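PDB 4M8B: YHR177W from Saccharomyces cerevisiae, which probably regulates transcription by binding DNA through its WOPR domain, the part of the protein present in this chain. Local coordinates for residues F53-E57 / E58-I62; A144-E148 / K149-Q153. All blocks are in the same frame, centred on the assembly; numbering follows the deposited sequence.

Interaction 1. Residues F53-E57 / E58-I62; sequences FVFNE and EKSGI. With nucleotides of chain B.
Ser-60 reaches back over a single helical turn to Asn-56, its hydroxyl donating to Asn-56 O (OG to O 2.5 Å). A chi1 of 69° places OG between the backbone N and the carbonyl carbon, turned back to Asn-56 O, and there that OG also accepts from Ile-62 N in a fairly straight bond of 161°. This second bond makes an ST turn, in which one hydroxyl links the last residue of strand 51-56 to the loop beyond helix 57-60. Asn-56 is the N-cap. Its CG is swung anti to the backbone N (chi1 -168°), and OD1 takes a weak capping bond from Glu-58 N at 3.1 Å, while ND2 lies 3.7 Å from Lys-59 CG, where the two side chains cross at a slant, and donates to Glu-138 OE1. At the other end of the turn, Gly-61 N donates to Glu-57 O (2.9 Å), and Gly-61 leaves the helix with positive phi. Ile-62 then packs on Phe-55, the two side chains crossing at about a right angle. CD1 of Ile-62 sits over a face of the ring, and Ile-62 CG2 meets Phe-55 CE2 at 3.4 Å; the ring also stacks with His-141 and meets Trp-65. The two glutamates turn to strand 137-147, Glu-57 OE2 bonding to His-141 and Glu-58 OE2 to Thr-139 N. The DNA is merely near: Ile-62 C approaches OP1 of DA14 of chain B to 3.8 Å, without a hydrogen bond. Cap, hydroxyl and Gly-61 N bonds together fix the course of the turn.

Interaction 2. Residues A144-E148 / K149-Q153; sequences AYYTE and KDIHQ
Tyr-146 and Ile-151 meet where the chain passes from strand into helix, a strand-to-helix junction at the end of strand 137-147 in the antiparallel sheet of the WOPR domain. The helix segment runs at 70° to the strand segment, their axes 7.0 Å apart at closest approach. The tyrosine ring leans obliquely against the isoleucine: Tyr-146 CD2 and Ile-151 CD1 are 3.9 Å apart. Tyr-12 lies beside both, its ring edge-to-face with Tyr-146, and Ile-151 also touches this residue. One residue on, Thr-147 splits its two branches. OG1 goes to a weak hydrogen bond with Gly-117 O of the neighbouring strand, whereas CG2 faces Asp-150, whose side chain crosses that of the threonine at about a right angle; Thr-147 CG2 lies 3.6 Å from Asp-150 CB. Beside it, Lys-149 runs in the same direction as Thr-147, its CB 3.9 Å from Thr-147 CG2, before its extended chain leads away. Backbone bonds start the helix. Thr-147 O receives weak bonds from Asp-150 N and Ile-151 N, and Glu-148 O receives a firmer one from Ile-151 N (2.9 Å). The extended Glu-148 side chain touches Leu-119 of strand 113-128, and its OE1 makes a long, weak ion pair with Arg-84 of strand 80-88. His-152 turns back over this start: Glu-148 O lies 3.5 Å above the plane of the imidazole, over its centre, while the backbone N of His-152 makes a weak bond to that same oxygen.

From the N terminus the chain first meets interaction 1, where strand 51-56 ends in the short helix 57-60 and the turn after it closes beside the DNA. It then runs through strands 75-77, 80-88, 105-106 and 113-128 before strand 137-147 leads into interaction 2 and helix 148-153. The two contacts are in series and neither nests nor crosses; each joins a strand end to the helix that follows. Their centres lie about 25 Å apart, on opposite sides of the chain's centre, yet strands 51-56 and 137-147 are antiparallel neighbours in one sheet. Across that pairing Phe-53 CE1 packs 3.8 Å from Tyr-145 CE2.

Interaction 1. Residues F53-E57 / E58-I62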
loop_
_atom_site.group_PDB
_atom_site.type_symbol
_atom_site.label_atom_id
_atom_site.label_comp_id
_atom_site.label_asym_id
_atom_site.label_seq_id
_atom_site.Cartn_x
_atom_site.Cartn_y
_atom_site.Cartn_z
ATOM N N PHE C 53 -3.938 2.425 3.577
ATOM C CA PHE C 53 -4.966 1.631 4.237
ATOM C C PHE C 53 -4.354 0.437 4.939
ATOM O O PHE C 53 -3.453 -0.213 4.411
ATOM C CB PHE C 53 -6.002 1.133 3.226
ATOM C CG PHE C 53 -6.726 2.231 2.506
ATOM C CD1 PHE C 53 -6.222 2.753 1.326
ATOM C CD2 PHE C 53 -7.916 2.735 3.001
ATOM C CE1 PHE C 53 -6.892 3.764 0.653
ATOM C CE2 PHE C 53 -8.591 3.748 2.333
ATOM C CZ PHE C 53 -8.077 4.262 1.157
ATOM N N VAL C 54 -4.857 0.148 6.132
ATOM C CA VAL C 54 -4.474 -1.051 6.856
ATOM C C VAL C 54 -5.735 -1.749 7.330
ATOM O O VAL C 54 -6.655 -1.105 7.836
ATOM C CB VAL C 54 -3.584 -0.728 8.068
ATOM C CG1 VAL C 54 -3.316 -1.989 8.881
ATOM C CG2 VAL C 54 -2.279 -0.099 7.611
ATOM N N PHE C 55 -5.786 -3.063 7.152
ATOM C CA PHE C 55 -6.910 -3.841 7.659
ATOM C C PHE C 55 -6.480 -5.197 8.198
ATOM O O PHE C 55 -5.558 -5.824 7.679
ATOM C CB PHE C 55 -8.018 -3.997 6.604
ATOM C CG PHE C 55 -7.568 -4.649 5.322
ATOM C CD1 PHE C 55 -7.048 -3.888 4.286
ATOM C CD2 PHE C 55 -7.689 -6.018 5.141
ATOM C CE1 PHE C 55 -6.643 -4.479 3.099
ATOM C CE2 PHE C 55 -7.287 -6.618 3.955
ATOM C CZ PHE C 55 -6.763 -5.846 2.933
ATOM N N ASN C 56 -7.153 -5.628 9.259
ATOM C CA ASN C 56 -6.964 -6.961 9.805
ATOM C C ASN C 56 -7.773 -7.949 8.972
ATOM O O ASN C 56 -8.980 -7.780 8.803
ATOM C CB ASN C 56 -7.431 -6.994 11.261
ATOM C CG ASN C 56 -7.016 -8.256 11.981
ATOM O OD1 ASN C 56 -7.025 -9.347 11.411
ATOM N ND2 ASN C 56 -6.647 -8.114 13.249
ATOM N N GLU C 57 -7.106 -8.970 8.441
ATOM C CA GLU C 57 -7.766 -9.951 7.583
ATOM C C GLU C 57 -8.891 -10.688 8.308
ATOM O O GLU C 57 -9.997 -10.820 7.783
ATOM C CB GLU C 57 -6.746 -10.948 7.024
ATOM C CG GLU C 57 -7.357 -12.143 6.317
ATOM C CD GLU C 57 -6.323 -12.975 5.578
ATOM O OE1 GLU C 57 -6.514 -14.206 5.470
ATOM O OE2 GLU C 57 -5.324 -12.398 5.099
ATOM N N GLU C 58 -8.607 -11.152 9.520
ATOM C CA GLU C 58 -9.579 -11.907 10.304
ATOM C C GLU C 58 -10.769 -11.062 10.760
ATOM O O GLU C 58 -11.918 -11.473 10.619
ATOM C CB GLU C 58 -8.906 -12.562 11.517
ATOM C CG GLU C 58 -7.962 -13.717 11.180
ATOM C CD GLU C 58 -6.631 -13.259 10.601
ATOM O OE1 GLU C 58 -5.979 -14.066 9.901
ATOM O OE2 GLU C 58 -6.233 -12.100 10.850
ATOM N N LYS C 59 -10.490 -9.880 11.302
ATOM C CA LYS C 59 -11.531 -9.032 11.877
ATOM C C LYS C 59 -12.399 -8.316 10.842
ATOM O O LYS C 59 -13.471 -7.814 11.174
ATOM C CB LYS C 59 -10.923 -8.000 12.833
ATOM C CG LYS C 59 -10.273 -8.590 14.077
ATOM C CD LYS C 59 -9.888 -7.495 15.064
ATOM C CE LYS C 59 -9.327 -8.076 16.353
ATOM N NZ LYS C 59 -9.032 -7.019 17.363
ATOM N N SER C 60 -11.940 -8.260 9.596
ATOM C CA SER C 60 -12.668 -7.525 8.566
ATOM C C SER C 60 -13.231 -8.440 7.489
ATOM O O SER C 60 -14.184 -8.083 6.800
ATOM C CB SER C 60 -11.778 -6.459 7.924
ATOM O OG SER C 60 -10.757 -7.048 7.135
ATOM N N GLY C 61 -12.631 -9.616 7.338
ATOM C CA GLY C 61 -13.074 -10.560 6.330
ATOM C C GLY C 61 -12.534 -10.247 4.947
ATOM O O GLY C 61 -12.946 -10.856 3.960
ATOM N N ILE C 62 -11.610 -9.293 4.874
ATOM C CA ILE C 62 -10.959 -8.956 3.615
ATOM C C ILE C 62 -9.646 -9.717 3.478
ATOM O O ILE C 62 -8.763 -9.607 4.330
ATOM C CB ILE C 62 -10.673 -7.447 3.505
ATOM C CG1 ILE C 62 -11.953 -6.644 3.728
ATOM C CG2 ILE C 62 -10.080 -7.114 2.148
ATOM C CD1 ILE C 62 -11.755 -5.151 3.650
ATOM P P DA B 14 -12.102 -12.088 -0.304
ATOM O OP1 DA B 14 -11.295 -10.992 0.276
ATOM O OP2 DA B 14 -13.055 -12.823 0.558
ATOM O "O5'" DA B 14 -12.885 -11.501 -1.560
ATOM C "C5'" DA B 14 -12.158 -10.685 -2.454
ATOM C "C4'" DA B 14 -12.879 -10.478 -3.772
ATOM O "O4'" DA B 14 -12.999 -11.730 -4.481
ATOM C "C3'" DA B 14 -14.296 -9.923 -3.677
ATOM O "O3'" DA B 14 -14.219 -8.553 -4.076
ATOM C "C2'" DA B 14 -15.132 -10.816 -4.604
ATOM C "C1'" DA B 14 -14.080 -11.605 -5.377
ATOM N N9 DA B 14 -14.433 -12.955 -5.811
ATOM C C8 DA B 14 -14.790 -14.022 -5.035
ATOM N N7 DA B 14 -15.029 -15.117 -5.716
ATOM C C5 DA B 14 -14.800 -14.743 -7.028
ATOM C C6 DA B 14 -14.880 -15.446 -8.242
ATOM N N6 DA B 14 -15.224 -16.733 -8.326
ATOM N N1 DA B 14 -14.587 -14.769 -9.369
ATOM C C2 DA B 14 -14.239 -13.479 -9.283
ATOM N N3 DA B 14 -14.131 -12.712 -8.202
ATOM C C4 DA B 14 -14.429 -13.416 -7.102
#

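Interaction 2. Residues A144-E148 / K149-Q153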
loop_
_atom_site.group_PDB
_atom_site.type_symbol
_atom_site.label_atom_id
_atom_site.label_comp_id
_atom_site.label_asym_id
_atom_site.label_seq_id
_atom_site.Cartn_x
_atom_site.Cartn_y
_atom_site.Cartn_z
ATOM N N ALA C 144 -0.911 1.173 -0.111
ATOM C CA ALA C 144 -0.520 2.572 -0.232
ATOM C C ALA C 144 -0.588 3.034 -1.679
ATOM O O ALA C 144 -0.030 2.396 -2.569
ATOM C CB ALA C 144 0.876 2.789 0.336
ATOM N N TYR C 145 -1.280 4.146 -1.909
ATOM C CA TYR C 145 -1.385 4.708 -3.247
ATOM C C TYR C 145 -0.501 5.937 -3.383
ATOM O O TYR C 145 -0.378 6.739 -2.455
ATOM C CB TYR C 145 -2.834 5.071 -3.572
ATOM C CG TYR C 145 -3.769 3.889 -3.597
ATOM C CD1 TYR C 145 -3.996 3.183 -4.768
ATOM C CD2 TYR C 145 -4.426 3.479 -2.450
ATOM C CE1 TYR C 145 -4.855 2.103 -4.795
ATOM C CE2 TYR C 145 -5.286 2.400 -2.467
ATOM C CZ TYR C 145 -5.497 1.717 -3.641
ATOM O OH TYR C 145 -6.352 0.639 -3.655
ATOM N N TYR C 146 0.108 6.079 -4.551
ATOM C CA TYR C 146 0.971 7.216 -4.828
ATOM C C TYR C 146 1.166 7.344 -6.329
ATOM O O TYR C 146 0.589 6.580 -7.103
ATOM C CB TYR C 146 2.315 7.061 -4.115
ATOM C CG TYR C 146 3.092 5.832 -4.522
ATOM C CD1 TYR C 146 2.728 4.575 -4.065
ATOM C CD2 TYR C 146 4.198 5.931 -5.354
ATOM C CE1 TYR C 146 3.435 3.450 -4.433
ATOM C CE2 TYR C 146 4.914 4.811 -5.726
ATOM C CZ TYR C 146 4.528 3.574 -5.261
ATOM O OH TYR C 146 5.236 2.456 -5.628
ATOM N N THR C 147 1.971 8.312 -6.745
ATOM C CA THR C 147 2.197 8.532 -8.167
ATOM C C THR C 147 3.657 8.849 -8.452
ATOM O O THR C 147 4.358 9.389 -7.598
ATOM C CB THR C 147 1.307 9.666 -8.706
ATOM O OG1 THR C 147 1.497 9.798 -10.119
ATOM C CG2 THR C 147 1.654 10.978 -8.026
ATOM N N GLU C 148 4.104 8.492 -9.655
ATOM C CA GLU C 148 5.469 8.760 -10.096
ATOM C C GLU C 148 5.809 10.232 -9.887
ATOM O O GLU C 148 6.889 10.570 -9.407
ATOM C CB GLU C 148 5.622 8.384 -11.574
ATOM C CG GLU C 148 5.124 6.979 -11.914
ATOM C CD GLU C 148 5.073 6.709 -13.411
ATOM O OE1 GLU C 148 4.682 5.588 -13.802
ATOM O OE2 GLU C 148 5.421 7.616 -14.196
ATOM N N LYS C 149 4.860 11.092 -10.238
ATOM C CA LYS C 149 4.994 12.536 -10.090
ATOM C C LYS C 149 5.360 12.930 -8.661
ATOM O O LYS C 149 6.199 13.803 -8.445
ATOM C CB LYS C 149 3.682 13.212 -10.501
ATOM C CG LYS C 149 3.771 14.707 -10.742
ATOM C CD LYS C 149 2.438 15.233 -11.254
ATOM C CE LYS C 149 2.534 16.677 -11.715
ATOM N NZ LYS C 149 1.234 17.153 -12.267
ATOM N N ASP C 150 4.730 12.275 -7.690
ATOM C CA ASP C 150 4.969 12.569 -6.279
ATOM C C ASP C 150 6.331 12.065 -5.801
ATOM O O ASP C 150 6.789 12.427 -4.716
ATOM C CB ASP C 150 3.851 11.984 -5.408
ATOM C CG ASP C 150 2.568 12.794 -5.480
ATOM O OD1 ASP C 150 2.297 13.401 -6.537
ATOM O OD2 ASP C 150 1.829 12.829 -4.474
ATOM N N ILE C 151 6.969 11.227 -6.614
ATOM C CA ILE C 151 8.311 10.735 -6.310
ATOM C C ILE C 151 9.362 11.771 -6.718
ATOM O O ILE C 151 10.385 11.931 -6.052
ATOM C CB ILE C 151 8.596 9.393 -7.016
ATOM C CG1 ILE C 151 7.534 8.356 -6.644
ATOM C CG2 ILE C 151 9.989 8.888 -6.669
ATOM C CD1 ILE C 151 7.503 8.009 -5.166
ATOM N N HIS C 152 9.091 12.472 -7.815
ATOM C CA HIS C 152 9.951 13.553 -8.281
ATOM C C HIS C 152 9.849 14.741 -7.335
ATOM O O HIS C 152 10.833 15.152 -6.719
ATOM C CB HIS C 152 9.526 14.002 -9.682
ATOM C CG HIS C 152 9.402 12.884 -10.669
ATOM N ND1 HIS C 152 8.489 12.902 -11.699
ATOM C CD2 HIS C 152 10.084 11.719 -10.792
ATOM C CE1 HIS C 152 8.606 11.794 -12.412
ATOM N NE2 HIS C 152 9.568 11.061 -11.881
ATOM N N GLN C 153 8.641 15.287 -7.235
ATOM C CA GLN C 153 8.381 16.470 -6.427
ATOM C C GLN C 153 8.603 16.204 -4.943
ATOM O O GLN C 153 8.973 17.107 -4.194
ATOM C CB GLN C 153 6.951 16.966 -6.665
ATOM C CG GLN C 153 6.624 17.246 -8.126
ATOM C CD GLN C 153 5.188 17.693 -8.336
ATOM O OE1 GLN C 153 4.396 17.746 -7.393
ATOM N NE2 GLN C 153 4.845 18.016 -9.578
#